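Side-chain contacts in polyprenyl synthetase (Zymomonas mobilis subsp. mobilis, PDB 4KKM), which probably catalyses, with divalent metal ions, the head-to-tail condensation of isoprenyl diphosphates into longer prenyl chains such as farnesyl diphosphate: residues B[100-103]-B[104-108]; B[32-35]-B[36-40]; B[194-197]-B[198-201]; B[270-274]-B[275-279]. One frame throughout, in Å; residues are numbered along the deposited sequence.

Contact 1: residues B[100-103]-B[104-108]. With CA (calcium ion), chain D.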
loop_
_atom_site.group_PDB
_atom_site.type_symbol
_atom_site.label_atom_id
_atom_site.label_comp_id
_atom_site.label_asym_id
_atom_site.label_seq_id
_atom_site.Cartn_x
_atom_site.Cartn_y
_atom_site.Cartn_z
ATOM N N ILE B 100 0.637 8.324 2.073
ATOM C CA ILE B 100 1.815 7.749 1.431
ATOM C C ILE B 100 3.095 8.414 1.934
ATOM O O ILE B 100 4.081 7.742 2.243
ATOM C CB ILE B 100 1.725 7.884 -0.091
ATOM C CG1 ILE B 100 0.484 7.149 -0.614
ATOM C CG2 ILE B 100 3.025 7.409 -0.763
ATOM C CD1 ILE B 100 0.437 5.662 -0.269
ATOM N N HIS B 101 3.074 9.739 2.025
ATOM C CA HIS B 101 4.237 10.476 2.507
ATOM C C HIS B 101 4.574 10.079 3.945
ATOM O O HIS B 101 5.725 9.779 4.265
ATOM C CB HIS B 101 3.980 11.983 2.416
ATOM C CG HIS B 101 5.074 12.820 2.999
ATOM N ND1 HIS B 101 6.376 12.773 2.550
ATOM C CD2 HIS B 101 5.060 13.739 4.001
ATOM C CE1 HIS B 101 7.116 13.620 3.244
ATOM N NE2 HIS B 101 6.336 14.217 4.131
ATOM N N VAL B 102 3.562 10.071 4.807
ATOM C CA VAL B 102 3.781 9.768 6.217
ATOM C C VAL B 102 4.265 8.329 6.406
ATOM O O VAL B 102 5.223 8.091 7.140
ATOM C CB VAL B 102 2.524 10.048 7.062
ATOM C CG1 VAL B 102 2.642 9.416 8.458
ATOM C CG2 VAL B 102 2.286 11.554 7.152
ATOM N N TYR B 103 3.628 7.371 5.735
ATOM C CA TYR B 103 4.084 5.984 5.859
ATOM C C TYR B 103 5.545 5.885 5.403
ATOM O O TYR B 103 6.340 5.161 6.001
ATOM C CB TYR B 103 3.164 4.977 5.120
ATOM C CG TYR B 103 3.812 4.305 3.907
ATOM C CD1 TYR B 103 4.780 3.315 4.066
ATOM C CD2 TYR B 103 3.448 4.657 2.606
ATOM C CE1 TYR B 103 5.398 2.721 2.976
ATOM C CE2 TYR B 103 4.057 4.050 1.494
ATOM C CZ TYR B 103 5.035 3.079 1.697
ATOM O OH TYR B 103 5.665 2.460 0.636
ATOM N N SER B 104 5.905 6.622 4.354
ATOM C CA SER B 104 7.266 6.541 3.829
ATOM C C SER B 104 8.297 7.021 4.845
ATOM O O SER B 104 9.393 6.474 4.929
ATOM C CB SER B 104 7.416 7.329 2.525
ATOM O OG SER B 104 7.553 8.721 2.769
ATOM N N LEU B 105 7.936 8.048 5.608
ATOM C CA LEU B 105 8.805 8.571 6.664
ATOM C C LEU B 105 8.937 7.563 7.801
ATOM O O LEU B 105 10.021 7.365 8.348
ATOM C CB LEU B 105 8.242 9.880 7.220
ATOM C CG LEU B 105 8.156 11.089 6.279
ATOM C CD1 LEU B 105 7.438 12.226 6.988
ATOM C CD2 LEU B 105 9.548 11.522 5.807
ATOM N N ILE B 106 7.825 6.928 8.155
ATOM C CA ILE B 106 7.850 5.919 9.216
ATOM C C ILE B 106 8.820 4.798 8.869
ATOM O O ILE B 106 9.672 4.414 9.678
ATOM C CB ILE B 106 6.464 5.291 9.450
ATOM C CG1 ILE B 106 5.437 6.349 9.852
ATOM C CG2 ILE B 106 6.551 4.195 10.523
ATOM C CD1 ILE B 106 4.040 5.753 10.042
ATOM N N HIS B 107 8.699 4.278 7.653
ATOM C CA HIS B 107 9.577 3.200 7.227
ATOM C C HIS B 107 11.021 3.673 7.008
ATOM O O HIS B 107 11.963 2.919 7.227
ATOM C CB HIS B 107 9.014 2.499 5.989
ATOM C CG HIS B 107 7.873 1.568 6.293
ATOM N ND1 HIS B 107 7.340 0.716 5.349
ATOM C CD2 HIS B 107 7.191 1.341 7.439
ATOM C CE1 HIS B 107 6.362 0.013 5.902
ATOM N NE2 HIS B 107 6.253 0.366 7.169
ATOM N N ASP B 108 11.192 4.928 6.602
ATOM C CA ASP B 108 12.532 5.468 6.367
ATOM C C ASP B 108 13.311 5.712 7.664
ATOM O O ASP B 108 14.535 5.617 7.684
ATOM C CB ASP B 108 12.457 6.763 5.553
ATOM C CG ASP B 108 13.823 7.243 5.090
ATOM O OD1 ASP B 108 14.441 6.558 4.243
ATOM O OD2 ASP B 108 14.274 8.303 5.573
HETATM CA CA CA D . 16.758 7.146 3.742
HETATM O O HOH W 1 7.723 10.957 0.982
#
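From Ile100-Ser104 to Tyr103-His107 the backbone makes the successive i to i+4 amide-carbonyl bonds of one continuous α-helix, and His101 O also takes a side-chain donor. Ser104 OG donates to His101 O at 2.6 Å, while Leu105 N reaches the same oxygen at 3.1 Å, so that one carbonyl is gripped twice. Water 1 lies in the plane of the His101 ring at its edge, 2.8 Å from ND1, and donates a hydrogen bond of 2.9 Å to Ser104 OG, making a small bridge between the two side chains. The imidazole is placed there by a CG anti to the backbone N (chi1 175°), and Leu105 lays CD1 over one of its faces, 4.1 Å from the centroid, a CH-pi contact. The C-terminal end of helix 87-109 carries the start of the first aspartate-rich motif of the family, DDxxxxD, whose Asp108 binds the calcium ion through OD1 at 2.4 Å, with Asp114 as a further ligand. On another side, Tyr103 and His107 form an edge-to-face pair, centroids 5.3 Å apart and planes at 88°, the tyrosine edge directed at the imidazole face. The His107 ring is fixed at both nitrogens: NE2 bonds to Val135 O, and ND1 bonds to Asp139 of the second subunit.

Contact 2: residues B[32-35]-B[36-40]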
loop_
_atom_site.group_PDB
_atom_site.type_symbol
_atom_site.label_atom_id
_atom_site.label_comp_id
_atom_site.label_asym_id
_atom_site.label_seq_id
_atom_site.Cartn_x
_atom_site.Cartn_y
_atom_site.Cartn_z
ATOM N N GLU B 32 -1.670 27.254 7.168
ATOM C CA GLU B 32 -2.191 27.016 8.511
ATOM C C GLU B 32 -3.572 26.365 8.462
ATOM O O GLU B 32 -3.897 25.512 9.288
ATOM C CB GLU B 32 -2.244 28.324 9.305
ATOM C CG GLU B 32 -0.885 28.984 9.494
ATOM C CD GLU B 32 -0.974 30.341 10.173
ATOM O OE1 GLU B 32 -2.094 30.880 10.289
ATOM O OE2 GLU B 32 0.080 30.868 10.591
ATOM N N GLN B 33 -4.380 26.771 7.489
ATOM C CA GLN B 33 -5.708 26.191 7.307
ATOM C C GLN B 33 -5.636 24.734 6.861
ATOM O O GLN B 33 -6.323 23.872 7.413
ATOM C CB GLN B 33 -6.514 26.999 6.292
ATOM C CG GLN B 33 -7.451 28.004 6.923
ATOM C CD GLN B 33 -7.690 29.219 6.042
ATOM O OE1 GLN B 33 -7.648 29.135 4.811
ATOM N NE2 GLN B 33 -7.935 30.362 6.674
ATOM N N VAL B 34 -4.815 24.470 5.849
ATOM C CA VAL B 34 -4.635 23.108 5.349
ATOM C C VAL B 34 -4.120 22.197 6.463
ATOM O O VAL B 34 -4.591 21.068 6.625
ATOM C CB VAL B 34 -3.674 23.079 4.142
ATOM C CG1 VAL B 34 -3.309 21.649 3.772
ATOM C CG2 VAL B 34 -4.296 23.798 2.947
ATOM N N ALA B 35 -3.172 22.705 7.248
ATOM C CA ALA B 35 -2.629 21.950 8.379
ATOM C C ALA B 35 -3.725 21.549 9.370
ATOM O O ALA B 35 -3.785 20.400 9.818
ATOM C CB ALA B 35 -1.534 22.751 9.081
ATOM N N GLN B 36 -4.599 22.494 9.696
ATOM C CA GLN B 36 -5.688 22.224 10.631
ATOM C C GLN B 36 -6.687 21.230 10.046
ATOM O O GLN B 36 -7.162 20.332 10.738
ATOM C CB GLN B 36 -6.406 23.518 11.017
ATOM C CG GLN B 36 -5.610 24.418 11.953
ATOM C CD GLN B 36 -6.452 25.545 12.525
ATOM O OE1 GLN B 36 -7.663 25.606 12.305
ATOM N NE2 GLN B 36 -5.813 26.445 13.265
ATOM N N ASP B 37 -6.998 21.391 8.766
ATOM C CA ASP B 37 -7.947 20.511 8.100
ATOM C C ASP B 37 -7.425 19.078 8.001
ATOM O O ASP B 37 -8.173 18.126 8.216
ATOM C CB ASP B 37 -8.286 21.051 6.712
ATOM C CG ASP B 37 -9.219 22.247 6.770
ATOM O OD1 ASP B 37 -10.083 22.276 7.676
ATOM O OD2 ASP B 37 -9.091 23.151 5.916
ATOM N N ILE B 38 -6.145 18.936 7.671
ATOM C CA ILE B 38 -5.540 17.613 7.528
ATOM C C ILE B 38 -5.493 16.913 8.881
ATOM O O ILE B 38 -5.745 15.716 8.961
ATOM C CB ILE B 38 -4.141 17.682 6.860
ATOM C CG1 ILE B 38 -4.291 18.104 5.395
ATOM C CG2 ILE B 38 -3.409 16.328 6.940
ATOM C CD1 ILE B 38 -5.127 17.136 4.561
ATOM N N ASP B 39 -5.210 17.663 9.950
ATOM C CA ASP B 39 -5.267 17.094 11.306
ATOM C C ASP B 39 -6.672 16.608 11.671
ATOM O O ASP B 39 -6.838 15.510 12.217
ATOM C CB ASP B 39 -4.773 18.089 12.364
ATOM C CG ASP B 39 -3.259 18.095 12.505
ATOM O OD1 ASP B 39 -2.586 17.216 11.927
ATOM O OD2 ASP B 39 -2.735 18.979 13.210
ATOM N N ARG B 40 -7.676 17.429 11.378
ATOM C CA ARG B 40 -9.067 17.045 11.594
ATOM C C ARG B 40 -9.422 15.777 10.825
ATOM O O ARG B 40 -10.045 14.861 11.363
ATOM C CB ARG B 40 -10.019 18.170 11.174
ATOM C CG ARG B 40 -11.454 17.685 10.959
ATOM C CD ARG B 40 -12.415 18.812 10.602
ATOM N NE ARG B 40 -12.052 19.481 9.353
ATOM C CZ ARG B 40 -12.413 19.064 8.144
ATOM N NH1 ARG B 40 -13.150 17.970 8.006
ATOM N NH2 ARG B 40 -12.035 19.741 7.070
HETATM O O HOH W 2 -1.423 19.316 9.988
#
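Val34 and Ile38 run alongside each other in the same direction, one helical turn apart, an i to i+4 apolar pair on the inward stripe of the amphipathic helix 24-45. Their nearest branches are the CG1 atoms, 4.0 Å apart, and both side chains rest on Pro73 of helix 71-80. Val34 presents CG1 because that methyl lies anti to its backbone N (chi1 171°), which carries it toward the following turn, where Ile38 CG1 lies. Ile38 CG1 is also close to the carbonyl oxygen of Val34, which accepts the amide of Ile38 at 2.8 Å.

The polar side of the helix works differently. Asp37 and Arg40 form an i to i+3 salt bridge, in which NH2 meets OD1 at 3.3 Å. The guanidinium offers this N-H within its own plane and the bond is nearly straight at 171°, yet it arrives from above the carboxylate plane, 60° out of it. Arg40 NH1 has a second acid in Glu88. Replacing Asp37 by an alanine removes this carboxylate, and Arg40 NH2 would probably lose its mate on this helix, leaving the guanidinium freer to turn about its salt bridge with Glu88.

Further round, Ala35 and Asp39 share a water. The aspartate OD1 is principally engaged by Arg70 in a salt bridge, and Gly66 N also donates to it. Water 2 gives a 2.6 Å hydrogen bond to Ala35 O and a weak one of 3.1 Å to Asp39 OD1.

Contact 3: residues B[194-197]-B[198-201]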
loop_
_atom_site.group_PDB
_atom_site.type_symbol
_atom_site.label_atom_id
_atom_site.label_comp_id
_atom_site.label_asym_id
_atom_site.label_seq_id
_atom_site.Cartn_x
_atom_site.Cartn_y
_atom_site.Cartn_z
ATOM N N PHE B 194 27.403 8.001 -7.627
ATOM C CA PHE B 194 26.456 8.091 -8.729
ATOM C C PHE B 194 26.753 9.329 -9.575
ATOM O O PHE B 194 27.457 10.232 -9.126
ATOM C CB PHE B 194 25.020 8.113 -8.209
ATOM C CG PHE B 194 24.542 6.787 -7.692
ATOM C CD1 PHE B 194 25.394 5.698 -7.634
ATOM C CD2 PHE B 194 23.227 6.625 -7.291
ATOM C CE1 PHE B 194 24.950 4.473 -7.163
ATOM C CE2 PHE B 194 22.774 5.404 -6.829
ATOM C CZ PHE B 194 23.633 4.329 -6.763
ATOM N N ASP B 195 26.239 9.354 -10.803
ATOM C CA ASP B 195 26.441 10.492 -11.691
ATOM C C ASP B 195 25.200 11.370 -11.734
ATOM O O ASP B 195 24.186 11.063 -11.101
ATOM C CB ASP B 195 26.807 10.029 -13.108
ATOM C CG ASP B 195 25.747 9.122 -13.727
ATOM O OD1 ASP B 195 24.822 8.693 -13.013
ATOM O OD2 ASP B 195 25.848 8.820 -14.932
ATOM N N LEU B 196 25.282 12.460 -12.488
ATOM C CA LEU B 196 24.156 13.392 -12.590
ATOM C C LEU B 196 22.851 12.765 -13.126
ATOM O O LEU B 196 21.790 12.977 -12.546
ATOM C CB LEU B 196 24.549 14.647 -13.384
ATOM C CG LEU B 196 23.516 15.776 -13.361
ATOM C CD1 LEU B 196 23.273 16.241 -11.927
ATOM C CD2 LEU B 196 23.966 16.939 -14.247
ATOM N N PRO B 197 22.917 11.997 -14.235
ATOM C CA PRO B 197 21.704 11.298 -14.683
ATOM C C PRO B 197 21.049 10.403 -13.620
ATOM O O PRO B 197 19.820 10.356 -13.540
ATOM C CB PRO B 197 22.217 10.430 -15.839
ATOM C CG PRO B 197 23.352 11.208 -16.395
ATOM C CD PRO B 197 24.022 11.829 -15.200
ATOM N N THR B 198 21.847 9.701 -12.820
ATOM C CA THR B 198 21.283 8.760 -11.855
ATOM C C THR B 198 20.647 9.466 -10.655
ATOM O O THR B 198 19.571 9.077 -10.198
ATOM C CB THR B 198 22.332 7.714 -11.387
ATOM O OG1 THR B 198 22.856 7.021 -12.529
ATOM C CG2 THR B 198 21.705 6.702 -10.443
ATOM N N ILE B 199 21.289 10.511 -10.143
ATOM C CA ILE B 199 20.696 11.202 -9.002
ATOM C C ILE B 199 19.521 12.060 -9.458
ATOM O O ILE B 199 18.668 12.434 -8.659
ATOM C CB ILE B 199 21.713 12.053 -8.200
ATOM C CG1 ILE B 199 22.180 13.252 -9.020
ATOM C CG2 ILE B 199 22.903 11.194 -7.725
ATOM C CD1 ILE B 199 22.871 14.321 -8.188
ATOM N N THR B 200 19.478 12.358 -10.750
ATOM C CA THR B 200 18.322 13.036 -11.312
ATOM C C THR B 200 17.139 12.071 -11.322
ATOM O O THR B 200 16.037 12.429 -10.908
ATOM C CB THR B 200 18.608 13.592 -12.721
ATOM O OG1 THR B 200 19.638 14.588 -12.636
ATOM C CG2 THR B 200 17.357 14.230 -13.307
ATOM N N ARG B 201 17.371 10.842 -11.780
ATOM C CA ARG B 201 16.317 9.831 -11.735
ATOM C C ARG B 201 15.931 9.558 -10.294
ATOM O O ARG B 201 14.757 9.366 -9.986
ATOM C CB ARG B 201 16.748 8.518 -12.394
ATOM C CG ARG B 201 15.610 7.492 -12.469
ATOM C CD ARG B 201 16.098 6.090 -12.817
ATOM N NE ARG B 201 16.563 5.966 -14.198
ATOM C CZ ARG B 201 15.763 5.799 -15.248
ATOM N NH1 ARG B 201 14.447 5.753 -15.080
ATOM N NH2 ARG B 201 16.275 5.688 -16.467
#
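Asp195 meets Thr198 because two first torsions converge: Asp195 CG sits between its own backbone N and carbonyl carbon (chi1 58°), turning the carboxylate over the start of the helix, and Thr198 OG1 stays beside its own amide (chi1 -57°), so that hydroxyl and N-H face the same acceptor. OD1 of Asp195 thus takes two bonds, from Thr198 OG1 at 2.6 Å, nearly along the C-O axis, and from Thr198 N at 3.1 Å, well above the carboxylate plane. This is an N-cap: Asp195 precedes helix 196-206, and Thr198 is the third residue of its first turn. Pro197 fits the turn, where a missing amide hydrogen costs no helical bond. Around the cap, Phe194 and Ile199 make the apolar partnership of a hydrophobic staple, with Phe194 CB and Ile199 CG2 3.8 Å apart, while Thr198 CG2 approaches Phe194 CD2 to 3.5 Å. Pro52 of the second subunit packs against Phe194 and Thr198.

One residue along the chain, Leu196 O is doubly held. Thr200 OG1 donates to it at 2.7 Å and Thr200 N at 3.0 Å, from opposite faces of the carbonyl plane. Taken together, the chemistry is that of a helix beginning: the acid gives Thr198 N, whose bond to Asp195 O is weak, an acceptor that no preceding turn supplies, and its negative charge is likely to be favoured by the positive end of the helix dipole.

Contact 4: residues B[270-274]-B[275-279]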
loop_
_atom_site.group_PDB
_atom_site.type_symbol
_atom_site.label_atom_id
_atom_site.label_comp_id
_atom_site.label_asym_id
_atom_site.label_seq_id
_atom_site.Cartn_x
_atom_site.Cartn_y
_atom_site.Cartn_z
ATOM N N GLY B 270 29.242 10.470 1.972
ATOM C CA GLY B 270 29.965 10.928 0.801
ATOM C C GLY B 270 29.327 10.489 -0.505
ATOM O O GLY B 270 30.008 10.323 -1.517
ATOM N N LYS B 271 28.016 10.287 -0.489
ATOM C CA LYS B 271 27.312 9.961 -1.720
ATOM C C LYS B 271 27.152 11.224 -2.554
ATOM O O LYS B 271 27.116 12.330 -2.017
ATOM C CB LYS B 271 25.958 9.303 -1.438
ATOM C CG LYS B 271 24.916 10.192 -0.772
ATOM C CD LYS B 271 23.691 9.367 -0.364
ATOM C CE LYS B 271 22.534 10.244 0.096
ATOM N NZ LYS B 271 21.365 9.431 0.550
ATOM N N ALA B 272 27.076 11.056 -3.867
ATOM C CA ALA B 272 26.923 12.186 -4.772
ATOM C C ALA B 272 25.608 12.924 -4.539
ATOM O O ALA B 272 24.568 12.306 -4.314
ATOM C CB ALA B 272 27.021 11.724 -6.216
ATOM N N THR B 273 25.664 14.251 -4.603
ATOM C CA THR B 273 24.471 15.083 -4.511
ATOM C C THR B 273 24.509 16.102 -5.639
ATOM O O THR B 273 25.512 16.222 -6.339
ATOM C CB THR B 273 24.422 15.865 -3.190
ATOM O OG1 THR B 273 25.532 16.772 -3.136
ATOM C CG2 THR B 273 24.484 14.921 -1.999
ATOM N N PHE B 274 23.425 16.847 -5.811
ATOM C CA PHE B 274 23.429 17.914 -6.805
ATOM C C PHE B 274 24.510 18.944 -6.492
ATOM O O PHE B 274 25.136 19.500 -7.396
ATOM C CB PHE B 274 22.049 18.564 -6.919
ATOM C CG PHE B 274 21.035 17.685 -7.582
ATOM C CD1 PHE B 274 21.089 17.465 -8.950
ATOM C CD2 PHE B 274 20.035 17.071 -6.845
ATOM C CE1 PHE B 274 20.169 16.641 -9.574
ATOM C CE2 PHE B 274 19.106 16.253 -7.464
ATOM C CZ PHE B 274 19.175 16.038 -8.832
ATOM N N LEU B 275 24.752 19.166 -5.204
ATOM C CA LEU B 275 25.762 20.132 -4.789
ATOM C C LEU B 275 27.165 19.640 -5.117
ATOM O O LEU B 275 27.975 20.385 -5.666
ATOM C CB LEU B 275 25.653 20.429 -3.293
ATOM C CG LEU B 275 26.802 21.289 -2.762
ATOM C CD1 LEU B 275 26.762 22.683 -3.379
ATOM C CD2 LEU B 275 26.766 21.360 -1.254
ATOM N N SER B 276 27.451 18.384 -4.778
ATOM C CA SER B 276 28.775 17.824 -5.020
ATOM C C SER B 276 29.084 17.771 -6.511
ATOM O O SER B 276 30.215 18.014 -6.924
ATOM C CB SER B 276 28.921 16.429 -4.399
ATOM O OG SER B 276 28.047 15.491 -5.007
ATOM N N LEU B 277 28.070 17.457 -7.310
ATOM C CA LEU B 277 28.248 17.307 -8.752
ATOM C C LEU B 277 28.261 18.634 -9.509
ATOM O O LEU B 277 29.129 18.858 -10.347
ATOM C CB LEU B 277 27.180 16.381 -9.338
ATOM C CG LEU B 277 27.281 14.925 -8.868
ATOM C CD1 LEU B 277 26.152 14.089 -9.455
ATOM C CD2 LEU B 277 28.628 14.337 -9.232
ATOM N N LEU B 278 27.306 19.511 -9.214
ATOM C CA LEU B 278 27.187 20.775 -9.943
ATOM C C LEU B 278 28.116 21.864 -9.409
ATOM O O LEU B 278 28.510 22.776 -10.142
ATOM C CB LEU B 278 25.746 21.287 -9.898
ATOM C CG LEU B 278 24.624 20.424 -10.484
ATOM C CD1 LEU B 278 23.273 21.080 -10.229
ATOM C CD2 LEU B 278 24.828 20.169 -11.970
ATOM N N GLY B 279 28.450 21.781 -8.130
ATOM C CA GLY B 279 29.197 22.842 -7.480
ATOM C C GLY B 279 28.228 23.885 -6.957
ATOM O O GLY B 279 27.095 23.975 -7.429
#
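Phe274 supplies the flat ring in this stretch, and Leu278, one turn on, sets CD1 obliquely to the ring, the apolar contact being with Phe274 CB at 4.3 Å. The buried side chain also packs on Leu241 and Gln244 of helix 226-253.

The chain enters the short helix 274-278 through a capping box. Thr273 is the N-cap and Ser276 the third helical residue, and each side chain bonds the other's backbone. Ser276 N donates to Thr273 OG1 at 3.0 Å, nearly straight at 168°. In return, Thr273 N donates to Ser276 OG at 2.7 Å, straighter still at 176°. Both hydroxyls take the crowded position between backbone N and carbonyl carbon, chi1 being 63° for Thr273, and this folds each oxygen back toward the opposite amide. A valine in place of Thr273 would probably leave the amide of Ser276 without its cap and weaken the start of the first turn. Ala272 CB, just before the cap, packs on Leu277 CD1 at 4.1 Å. Gly279 leaves the helix with a positive phi, which would press a side chain against the carbonyl oxygen of Leu278, and stands at the N-cap position of helix 280-296.

Lys271, upstream, reaches back to Asp184 and Glu188 of helix 177-188, its side chain about 6 Å from the bound calcium. The short helix touches two longer ones: Phe274 N bonds to Asp248 of helix 226-253, while Phe274 packs on Leu196, Ile199 and Thr200, and Leu277 on Ile199, of helix 196-206.

Overall arrangement
The four contacts show how local helical chemistry varies with position in an all-helical fold. Contact 1 is the buried one, its centre about 10 Å from the chain's centre, combining aromatic packing with a metal ligand and the subunit interface. Contact 2, partly buried on helix 24-45, divides its faces between apolar packing and ion pairs. Contacts 3 and 4 lie at the surface, on the opposite side of the chain's centre from contact 2, and both start helices, one capped by a carboxylate and the other by reciprocal hydroxyls. These two touch: Ile199 CD1 comes within 3.5 Å of Leu277 CD1. Contacts 1 and 3 both meet the second subunit.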